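Local coordinates for protein glutathione S-transferase (Bombyx mori, PDB 3AY8) that probably transfers glutathione to electrophilic substrates, as a homodimeric cytosolic glutathione S-transferase related to the insect delta and epsilon classes, at residues R16-A24 and P194-A203; L141-V151 and S179-C190. One frame throughout, in Å; residues are numbered along the deposited sequence.

The two contacts lie in different parts of the glutathione transferase fold, their centres about 19 Å apart. Interaction 1 joins helix 13-25 of the thioredoxin-like N-terminal domain to helix 196-213 near the end of the chain, and so ties the two domains together. Interaction 2 stays inside the helical C-terminal domain, pairing the end of helix 128-147 and the turn after it with helix 181-190; its centre is about 16 Å from the centre of the chain. Along the sequence it is nested within the loop that interaction 1 closes. Helices 181-190 and 196-213 are consecutive, and Ala196 CB packs on Cys190 O at 3.6 Å, which puts the two contacts in direct touch.

Interaction 1. Residues R16-A24 and P194-A203; sequences RGALLAARA and PGAPENEDGA
Arg16 and Asn199 meet at about a right angle, at one end of a nearly antiparallel helix pair whose axes come no closer than 10.0 Å. The arginine chain bends at its third torsion (chi3 -81°), laying the guanidinium against the opposite helix: Arg16 NH2 gives a nearly straight hydrogen bond to Asn199 OD1 at 3.0 Å, with the oxygen in the guanidinium plane, while the backbone N of Ala203 lies over one face. Pro10, Val11, Ala165 and Ser169 take further N-H groups of this buried arginine, so Asn199 is one of several acceptors; Ser168 binds Asn199 ND2. Gly202, with no side chain, lets Arg16 CD and NE lie against its backbone.

Between the polar ends, Leu20 spans the middle of the contact with both methyls. Leu20 CD1 rests on the Asn199 amide, 3.7 Å from Asn199 OD1, and Leu20 CD2 lies 3.5 Å from Pro194 O. A water bridges the backbone by donating to Leu20 O and Pro194 O.

At the outer edge Arg23 folds back at its second torsion (chi2 -47°) and turns its guanidinium side-on to Glu198, whose extended chain reaches across. Arg23 NE meets Glu198 OE1 at 2.8 Å and Arg23 NH2 meets Glu198 OE2 at 2.9 Å, each on a syn lone pair, with the two planes only 11° apart. Leu19 CD2 lies against the same carboxylate, 3.4 Å from Glu198 OE1. Beside the aliphatic part of Arg23, Gly195 at the N-cap adopts positive phi, and its bare CA allows Arg23 CG to pass close by. A glycerol, probably from the crystallisation liquor, is hydrogen-bonded to Arg23 NH1.

The domain interface thus combines a buried arginine held by many oxygens with a two-pronged salt bridge nearer the surface, whose paired bonds hold carboxylate and guanidinium nearly coplanar.

Interaction 2. Residues L141-V151 and S179-C190; sequences LNQFLEKTKWV and SFPNIQRWIKDC
Leu145 is a knob set among Asn182, Ile183, Arg185 and Trp186, where the end of helix 128-147 crosses helix 181-190 at 70°, the axes 8.0 Å apart. With CG anti to the carbonyl carbon (chi1 -67°), the branched end of Leu145 points at the Trp186 indole and both methyls reach it: Leu145 CD2 is 3.6 Å from Trp186 CD1, while Leu145 CD1 sits over one face, offset toward the rim. Val151 CG1 packs on that face too. Trp150 comes across at about a right angle, its CE3 3.9 Å from Trp186 CD1, and at its own edge CH2 meets Asp189 O. Trp186 NE1 donates to Asp160 on helix 158-173. Leu141 extends the apolar layer onto Ile183.

Around this centre the polar groups bind mainly backbone. Arg185 turns the end of its guanidinium to Leu145 O, with NH2 at 2.8 Å and NH1 at 3.0 Å; NH2 also reaches Lys149 O from above the carbonyl plane. A water joins Lys149 O, Arg185 NE and Asp189 OD2. At the start of helix 181-190, Asn142 OD1 accepts from Asn182 N at 2.9 Å, nearly along the C=O axis though bent at the N-H, and more weakly from Ile183 N. In return Asn182 ND2 gives one N-H to Asn142 O and the other to Glu146 OE1 at 2.7 Å, met on its anti side, somewhat out of the carboxylate plane.

Arg185 therefore satisfies carbonyls where helix 128-147 gives way to the turn, and its positive charge probably stabilises that end, while Asn142 serves amides in the first turn of helix 181-190.

Interaction 1. Residues R16-A24 and P194-A203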
loop_
_atom_site.group_PDB
_atom_site.type_symbol
_atom_site.label_atom_id
_atom_site.label_comp_id
_atom_site.label_asym_id
_atom_site.label_seq_id
_atom_site.Cartn_x
_atom_site.Cartn_y
_atom_site.Cartn_z
ATOM N N ARG A 16 6.060 12.702 5.966
ATOM C CA ARG A 16 5.339 13.959 5.785
ATOM C C ARG A 16 3.824 13.758 5.695
ATOM O O ARG A 16 3.062 14.584 6.190
ATOM C CB ARG A 16 5.880 14.744 4.581
ATOM C CG ARG A 16 7.110 15.607 4.927
ATOM C CD ARG A 16 7.609 16.414 3.723
ATOM N NE ARG A 16 8.447 15.618 2.814
ATOM C CZ ARG A 16 8.031 15.125 1.646
ATOM N NH1 ARG A 16 8.854 14.403 0.891
ATOM N NH2 ARG A 16 6.797 15.365 1.222
ATOM N N GLY A 17 3.402 12.641 5.096
ATOM C CA GLY A 17 1.975 12.309 4.986
ATOM C C GLY A 17 1.319 12.054 6.334
ATOM O O GLY A 17 0.166 12.438 6.563
ATOM N N ALA A 18 2.048 11.395 7.222
ATOM C CA ALA A 18 1.571 11.169 8.594
ATOM C C ALA A 18 1.431 12.493 9.357
ATOM O O ALA A 18 0.422 12.711 10.046
ATOM C CB ALA A 18 2.508 10.212 9.333
ATOM N N LEU A 19 2.423 13.380 9.234
ATOM C CA LEU A 19 2.354 14.687 9.920
ATOM C C LEU A 19 1.238 15.562 9.355
ATOM O O LEU A 19 0.473 16.188 10.106
ATOM C CB LEU A 19 3.714 15.407 9.904
ATOM C CG LEU A 19 3.787 16.774 10.611
ATOM C CD1 LEU A 19 3.350 16.725 12.070
ATOM C CD2 LEU A 19 5.187 17.397 10.494
ATOM N N LEU A 20 1.112 15.580 8.028
ATOM C CA LEU A 20 0.030 16.315 7.389
ATOM C C LEU A 20 -1.343 15.892 7.907
ATOM O O LEU A 20 -2.239 16.727 8.039
ATOM C CB LEU A 20 0.090 16.151 5.867
ATOM C CG LEU A 20 1.022 17.081 5.068
ATOM C CD1 LEU A 20 1.222 16.534 3.660
ATOM C CD2 LEU A 20 0.483 18.524 5.001
ATOM N N ALA A 21 -1.519 14.591 8.155
ATOM C CA ALA A 21 -2.781 14.084 8.714
ATOM C C ALA A 21 -2.991 14.637 10.126
ATOM O O ALA A 21 -4.090 15.070 10.464
ATOM C CB ALA A 21 -2.794 12.558 8.738
ATOM N N ALA A 22 -1.943 14.602 10.943
ATOM C CA ALA A 22 -2.003 15.189 12.292
ATOM C C ALA A 22 -2.373 16.684 12.219
ATOM O O ALA A 22 -3.231 17.138 12.968
ATOM C CB ALA A 22 -0.685 14.982 13.036
ATOM N N ARG A 23 -1.766 17.428 11.288
ATOM C CA ARG A 23 -2.113 18.852 11.099
ATOM C C ARG A 23 -3.570 19.025 10.682
ATOM O O ARG A 23 -4.255 19.911 11.186
ATOM C CB ARG A 23 -1.206 19.546 10.070
ATOM C CG ARG A 23 0.312 19.450 10.327
ATOM C CD ARG A 23 0.685 19.779 11.767
ATOM N NE ARG A 23 2.099 20.118 11.947
ATOM C CZ ARG A 23 2.642 20.366 13.137
ATOM N NH1 ARG A 23 1.905 20.294 14.238
ATOM N NH2 ARG A 23 3.914 20.688 13.235
ATOM N N ALA A 24 -4.038 18.170 9.769
ATOM C CA ALA A 24 -5.394 18.284 9.235
ATOM C C ALA A 24 -6.469 18.065 10.300
ATOM O O ALA A 24 -7.438 18.823 10.356
ATOM C CB ALA A 24 -5.596 17.323 8.060
ATOM N N PRO A 194 -3.822 22.362 6.104
ATOM C CA PRO A 194 -3.003 22.667 7.281
ATOM C C PRO A 194 -1.626 21.995 7.167
ATOM O O PRO A 194 -1.527 20.831 6.768
ATOM C CB PRO A 194 -3.815 22.063 8.440
ATOM C CG PRO A 194 -5.250 22.052 7.934
ATOM C CD PRO A 194 -5.135 21.784 6.463
ATOM N N GLY A 195 -0.575 22.749 7.467
ATOM C CA GLY A 195 0.784 22.228 7.434
ATOM C C GLY A 195 1.387 22.005 6.056
ATOM O O GLY A 195 2.417 21.351 5.934
ATOM N N ALA A 196 0.797 22.603 5.046
ATOM C CA ALA A 196 1.327 22.498 3.716
ATOM C C ALA A 196 2.740 23.065 3.524
ATOM O O ALA A 196 3.508 22.417 2.905
ATOM C CB ALA A 196 0.415 23.079 2.765
ATOM N N PRO A 197 3.080 24.232 4.078
ATOM C CA PRO A 197 4.433 24.776 3.966
ATOM C C PRO A 197 5.452 23.914 4.618
ATOM O O PRO A 197 6.510 23.787 4.107
ATOM C CB PRO A 197 4.371 26.105 4.727
ATOM C CG PRO A 197 3.065 26.498 4.637
ATOM C CD PRO A 197 2.156 25.273 4.506
ATOM N N GLU A 198 5.094 23.359 5.753
ATOM C CA GLU A 198 5.943 22.471 6.471
ATOM C C GLU A 198 6.203 21.266 5.576
ATOM O O GLU A 198 7.303 20.818 5.463
ATOM C CB GLU A 198 5.279 22.090 7.796
ATOM C CG GLU A 198 5.941 21.068 8.653
ATOM C CD GLU A 198 5.161 20.783 9.935
ATOM O OE1 GLU A 198 3.974 20.537 9.880
ATOM O OE2 GLU A 198 5.753 20.804 10.995
ATOM N N ASN A 199 5.181 20.789 4.899
ATOM C CA ASN A 199 5.390 19.704 3.934
ATOM C C ASN A 199 6.272 20.119 2.762
ATOM O O ASN A 199 7.192 19.392 2.375
ATOM C CB ASN A 199 4.065 19.178 3.397
ATOM C CG ASN A 199 4.269 18.205 2.256
ATOM O OD1 ASN A 199 4.716 17.090 2.461
ATOM N ND2 ASN A 199 4.013 18.659 1.041
ATOM N N GLU A 200 5.984 21.290 2.199
ATOM C CA GLU A 200 6.739 21.804 1.048
ATOM C C GLU A 200 8.229 21.953 1.340
ATOM O O GLU A 200 9.077 21.693 0.470
ATOM C CB GLU A 200 6.149 23.142 0.581
ATOM C CG GLU A 200 4.773 23.025 -0.074
ATOM C CD GLU A 200 4.819 22.306 -1.424
ATOM O OE1 GLU A 200 5.885 22.320 -2.068
ATOM O OE2 GLU A 200 3.794 21.727 -1.845
ATOM N N ASP A 201 8.561 22.353 2.569
ATOM C CA ASP A 201 9.970 22.512 2.960
ATOM C C ASP A 201 10.702 21.175 2.977
ATOM O O ASP A 201 11.834 21.077 2.489
ATOM C CB ASP A 201 10.091 23.206 4.327
ATOM C CG ASP A 201 9.805 24.692 4.250
ATOM O OD1 ASP A 201 10.213 25.326 3.254
ATOM O OD2 ASP A 201 9.162 25.232 5.172
ATOM N N GLY A 202 10.069 20.147 3.548
ATOM C CA GLY A 202 10.663 18.801 3.559
ATOM C C GLY A 202 10.768 18.201 2.157
ATOM O O GLY A 202 11.766 17.550 1.819
ATOM N N ALA A 203 9.725 18.403 1.353
ATOM C CA ALA A 203 9.723 17.954 -0.046
ATOM C C ALA A 203 10.871 18.597 -0.832
ATOM O O ALA A 203 11.552 17.927 -1.599
ATOM C CB ALA A 203 8.364 18.254 -0.712
HETATM O O HOH W 1 -3.180 18.804 6.179
#

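Interaction 2. Residues L141-V151 and S179-C190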
loop_
_atom_site.group_PDB
_atom_site.type_symbol
_atom_site.label_atom_id
_atom_site.label_comp_id
_atom_site.label_asym_id
_atom_site.label_seq_id
_atom_site.Cartn_x
_atom_site.Cartn_y
_atom_site.Cartn_z
ATOM N N LEU A 141 -4.422 9.071 -11.332
ATOM C CA LEU A 141 -4.676 10.120 -10.342
ATOM C C LEU A 141 -5.394 11.295 -11.007
ATOM O O LEU A 141 -6.325 11.852 -10.452
ATOM C CB LEU A 141 -3.371 10.606 -9.694
ATOM C CG LEU A 141 -3.494 11.771 -8.692
ATOM C CD1 LEU A 141 -4.553 11.495 -7.561
ATOM C CD2 LEU A 141 -2.124 12.144 -8.093
ATOM N N ASN A 142 -4.934 11.669 -12.193
ATOM C CA ASN A 142 -5.547 12.759 -12.936
ATOM C C ASN A 142 -7.041 12.501 -13.197
ATOM O O ASN A 142 -7.845 13.427 -13.138
ATOM C CB ASN A 142 -4.798 13.018 -14.241
ATOM C CG ASN A 142 -5.352 14.226 -14.994
ATOM O OD1 ASN A 142 -5.287 15.358 -14.519
ATOM N ND2 ASN A 142 -5.899 13.981 -16.165
ATOM N N GLN A 143 -7.392 11.241 -13.451
ATOM C CA GLN A 143 -8.795 10.813 -13.607
ATOM C C GLN A 143 -9.604 10.858 -12.308
ATOM O O GLN A 143 -10.750 11.335 -12.321
ATOM C CB GLN A 143 -8.907 9.425 -14.262
ATOM C CG GLN A 143 -8.529 9.408 -15.748
ATOM C CD GLN A 143 -9.228 10.513 -16.549
ATOM O OE1 GLN A 143 -10.455 10.604 -16.572
ATOM N NE2 GLN A 143 -8.443 11.356 -17.194
ATOM N N PHE A 144 -9.028 10.388 -11.195
ATOM C CA PHE A 144 -9.696 10.530 -9.880
ATOM C C PHE A 144 -10.174 11.970 -9.700
ATOM O O PHE A 144 -11.300 12.219 -9.269
ATOM C CB PHE A 144 -8.761 10.199 -8.696
ATOM C CG PHE A 144 -8.192 8.803 -8.709
ATOM C CD1 PHE A 144 -8.828 7.759 -9.383
ATOM C CD2 PHE A 144 -7.036 8.527 -7.999
ATOM C CE1 PHE A 144 -8.276 6.467 -9.381
ATOM C CE2 PHE A 144 -6.492 7.252 -7.978
ATOM C CZ PHE A 144 -7.102 6.226 -8.676
ATOM N N LEU A 145 -9.303 12.909 -10.055
ATOM C CA LEU A 145 -9.539 14.334 -9.837
ATOM C C LEU A 145 -10.384 15.005 -10.936
ATOM O O LEU A 145 -10.580 16.217 -10.917
ATOM C CB LEU A 145 -8.197 15.051 -9.669
ATOM C CG LEU A 145 -7.425 14.686 -8.401
ATOM C CD1 LEU A 145 -5.967 15.083 -8.538
ATOM C CD2 LEU A 145 -8.065 15.326 -7.153
ATOM N N GLU A 146 -10.865 14.213 -11.889
ATOM C CA GLU A 146 -11.798 14.696 -12.910
ATOM C C GLU A 146 -13.213 14.672 -12.338
ATOM O O GLU A 146 -14.031 15.541 -12.642
ATOM C CB GLU A 146 -11.724 13.812 -14.167
ATOM C CG GLU A 146 -12.722 14.188 -15.288
ATOM C CD GLU A 146 -12.385 15.503 -15.955
ATOM O OE1 GLU A 146 -11.185 15.851 -16.042
ATOM O OE2 GLU A 146 -13.322 16.199 -16.392
ATOM N N LYS A 147 -13.478 13.672 -11.504
ATOM C CA LYS A 147 -14.799 13.440 -10.928
ATOM C C LYS A 147 -15.079 14.370 -9.750
ATOM O O LYS A 147 -16.150 14.979 -9.677
ATOM C CB LYS A 147 -14.923 11.976 -10.485
ATOM C CG LYS A 147 -14.533 10.970 -11.560
ATOM C CD LYS A 147 -14.629 9.529 -11.052
ATOM C CE LYS A 147 -14.448 8.526 -12.184
ATOM N NZ LYS A 147 -13.063 8.530 -12.743
ATOM N N THR A 148 -14.112 14.481 -8.836
ATOM C CA THR A 148 -14.271 15.282 -7.614
ATOM C C THR A 148 -13.142 16.309 -7.462
ATOM O O THR A 148 -12.056 16.147 -8.049
ATOM C CB THR A 148 -14.303 14.383 -6.345
ATOM O OG1 THR A 148 -13.160 13.524 -6.331
ATOM C CG2 THR A 148 -15.564 13.507 -6.294
ATOM N N LYS A 149 -13.398 17.352 -6.672
ATOM C CA LYS A 149 -12.410 18.403 -6.411
ATOM C C LYS A 149 -11.130 17.875 -5.741
ATOM O O LYS A 149 -10.025 18.265 -6.114
ATOM C CB LYS A 149 -13.020 19.522 -5.559
ATOM C CG LYS A 149 -12.113 20.745 -5.437
ATOM C CD LYS A 149 -12.715 21.809 -4.534
ATOM C CE LYS A 149 -11.829 23.052 -4.497
ATOM N NZ LYS A 149 -12.236 23.991 -3.401
ATOM N N TRP A 150 -11.312 17.006 -4.750
ATOM C CA TRP A 150 -10.216 16.364 -4.017
ATOM C C TRP A 150 -10.145 14.880 -4.422
ATOM O O TRP A 150 -10.989 14.427 -5.193
ATOM C CB TRP A 150 -10.418 16.543 -2.503
ATOM C CG TRP A 150 -10.477 18.000 -2.081
ATOM C CD1 TRP A 150 -11.597 18.784 -1.991
ATOM C CD2 TRP A 150 -9.369 18.842 -1.715
ATOM N NE1 TRP A 150 -11.255 20.059 -1.579
ATOM C CE2 TRP A 150 -9.897 20.124 -1.414
ATOM C CE3 TRP A 150 -7.980 18.643 -1.631
ATOM C CZ2 TRP A 150 -9.086 21.197 -1.007
ATOM C CZ3 TRP A 150 -7.173 19.708 -1.233
ATOM C CH2 TRP A 150 -7.732 20.970 -0.926
ATOM N N VAL A 151 -9.144 14.134 -3.941
ATOM C CA VAL A 151 -8.892 12.779 -4.484
ATOM C C VAL A 151 -10.014 11.769 -4.229
ATOM O O VAL A 151 -10.223 10.860 -5.032
ATOM C CB VAL A 151 -7.532 12.131 -4.027
ATOM C CG1 VAL A 151 -6.323 12.922 -4.499
ATOM C CG2 VAL A 151 -7.500 11.895 -2.530
ATOM N N SER A 179 0.502 17.324 -18.838
ATOM C CA SER A 179 -0.493 16.391 -19.362
ATOM C C SER A 179 -1.635 16.114 -18.371
ATOM O O SER A 179 -2.623 15.465 -18.718
ATOM C CB SER A 179 0.174 15.072 -19.750
ATOM O OG SER A 179 1.023 15.213 -20.880
ATOM N N PHE A 180 -1.505 16.599 -17.134
ATOM C CA PHE A 180 -2.499 16.300 -16.104
ATOM C C PHE A 180 -3.078 17.545 -15.442
ATOM O O PHE A 180 -2.716 17.872 -14.305
ATOM C CB PHE A 180 -1.922 15.327 -15.063
ATOM C CG PHE A 180 -1.143 14.189 -15.662
ATOM C CD1 PHE A 180 -1.765 13.255 -16.492
ATOM C CD2 PHE A 180 0.217 14.044 -15.389
ATOM C CE1 PHE A 180 -1.040 12.200 -17.047
ATOM C CE2 PHE A 180 0.950 12.995 -15.932
ATOM C CZ PHE A 180 0.321 12.070 -16.768
ATOM N N PRO A 181 -3.997 18.246 -16.147
ATOM C CA PRO A 181 -4.527 19.504 -15.617
ATOM C C PRO A 181 -5.264 19.355 -14.279
ATOM O O PRO A 181 -5.273 20.299 -13.489
ATOM C CB PRO A 181 -5.490 20.002 -16.726
ATOM C CG PRO A 181 -5.728 18.829 -17.621
ATOM C CD PRO A 181 -4.503 17.953 -17.506
ATOM N N ASN A 182 -5.873 18.196 -14.027
ATOM C CA ASN A 182 -6.589 17.974 -12.750
ATOM C C ASN A 182 -5.664 17.894 -11.533
ATOM O O ASN A 182 -6.005 18.399 -10.467
ATOM C CB ASN A 182 -7.523 16.757 -12.824
ATOM C CG ASN A 182 -8.589 16.902 -13.916
ATOM O OD1 ASN A 182 -9.102 17.996 -14.162
ATOM N ND2 ASN A 182 -8.919 15.799 -14.566
ATOM N N ILE A 183 -4.502 17.263 -11.706
ATOM C CA ILE A 183 -3.440 17.281 -10.687
ATOM C C ILE A 183 -2.924 18.709 -10.473
ATOM O O ILE A 183 -2.703 19.133 -9.335
ATOM C CB ILE A 183 -2.240 16.334 -11.030
ATOM C CG1 ILE A 183 -2.723 14.883 -11.247
ATOM C CG2 ILE A 183 -1.175 16.379 -9.900
ATOM C CD1 ILE A 183 -1.622 13.888 -11.623
ATOM N N GLN A 184 -2.719 19.446 -11.566
ATOM C CA GLN A 184 -2.279 20.852 -11.472
ATOM C C GLN A 184 -3.238 21.691 -10.631
ATOM O O GLN A 184 -2.805 22.467 -9.788
ATOM C CB GLN A 184 -2.108 21.479 -12.863
ATOM C CG GLN A 184 -0.956 20.887 -13.660
ATOM C CD GLN A 184 -0.797 21.527 -15.018
ATOM O OE1 GLN A 184 -1.720 21.526 -15.833
ATOM N NE2 GLN A 184 0.384 22.059 -15.279
ATOM N N ARG A 185 -4.539 21.507 -10.847
ATOM C CA ARG A 185 -5.567 22.201 -10.068
ATOM C C ARG A 185 -5.505 21.788 -8.587
ATOM O O ARG A 185 -5.512 22.626 -7.676
ATOM C CB ARG A 185 -6.953 21.869 -10.626
ATOM C CG ARG A 185 -8.124 22.479 -9.825
ATOM C CD ARG A 185 -9.446 21.757 -10.093
ATOM N NE ARG A 185 -9.566 20.510 -9.329
ATOM C CZ ARG A 185 -9.830 19.309 -9.845
ATOM N NH1 ARG A 185 -10.008 19.154 -11.157
ATOM N NH2 ARG A 185 -9.924 18.250 -9.042
ATOM N N TRP A 186 -5.460 20.482 -8.361
ATOM C CA TRP A 186 -5.522 19.931 -7.014
ATOM C C TRP A 186 -4.298 20.320 -6.182
ATOM O O TRP A 186 -4.427 20.598 -4.990
ATOM C CB TRP A 186 -5.713 18.411 -7.107
ATOM C CG TRP A 186 -5.428 17.618 -5.874
ATOM C CD1 TRP A 186 -6.282 17.370 -4.847
ATOM C CD2 TRP A 186 -4.209 16.922 -5.563
ATOM N NE1 TRP A 186 -5.673 16.567 -3.905
ATOM C CE2 TRP A 186 -4.401 16.277 -4.322
ATOM C CE3 TRP A 186 -2.975 16.782 -6.217
ATOM C CZ2 TRP A 186 -3.404 15.508 -3.710
ATOM C CZ3 TRP A 186 -1.984 16.016 -5.619
ATOM C CH2 TRP A 186 -2.203 15.392 -4.367
ATOM N N ILE A 187 -3.127 20.359 -6.812
ATOM C CA ILE A 187 -1.882 20.648 -6.095
ATOM C C ILE A 187 -1.820 22.092 -5.567
ATOM O O ILE A 187 -1.197 22.352 -4.537
ATOM C CB ILE A 187 -0.623 20.274 -6.924
ATOM C CG1 ILE A 187 0.607 20.160 -6.020
ATOM C CG2 ILE A 187 -0.389 21.254 -8.060
ATOM C CD1 ILE A 187 0.696 18.833 -5.290
ATOM N N LYS A 188 -2.485 23.016 -6.263
ATOM C CA LYS A 188 -2.689 24.385 -5.758
ATOM C C LYS A 188 -3.677 24.392 -4.596
ATOM O O LYS A 188 -3.481 25.112 -3.629
ATOM C CB LYS A 188 -3.219 25.302 -6.856
ATOM C CG LYS A 188 -2.323 25.444 -8.055
ATOM C CD LYS A 188 -3.070 26.212 -9.136
ATOM C CE LYS A 188 -2.223 26.367 -10.394
ATOM N NZ LYS A 188 -3.109 26.631 -11.559
ATOM N N ASP A 189 -4.739 23.596 -4.686
ATOM C CA ASP A 189 -5.663 23.459 -3.553
ATOM C C ASP A 189 -4.988 22.847 -2.321
ATOM O O ASP A 189 -5.331 23.199 -1.190
ATOM C CB ASP A 189 -6.895 22.650 -3.936
ATOM C CG ASP A 189 -7.906 23.466 -4.726
ATOM O OD1 ASP A 189 -7.917 24.710 -4.590
ATOM O OD2 ASP A 189 -8.671 22.859 -5.498
ATOM N N CYS A 190 -4.038 21.930 -2.542
ATOM C CA CYS A 190 -3.281 21.326 -1.437
ATOM C C CYS A 190 -2.487 22.355 -0.609
ATOM O O CYS A 190 -2.248 22.133 0.569
ATOM C CB CYS A 190 -2.369 20.206 -1.932
ATOM S SG CYS A 190 -3.260 18.698 -2.430
HETATM O O HOH W 2 -8.631 20.479 -6.744
#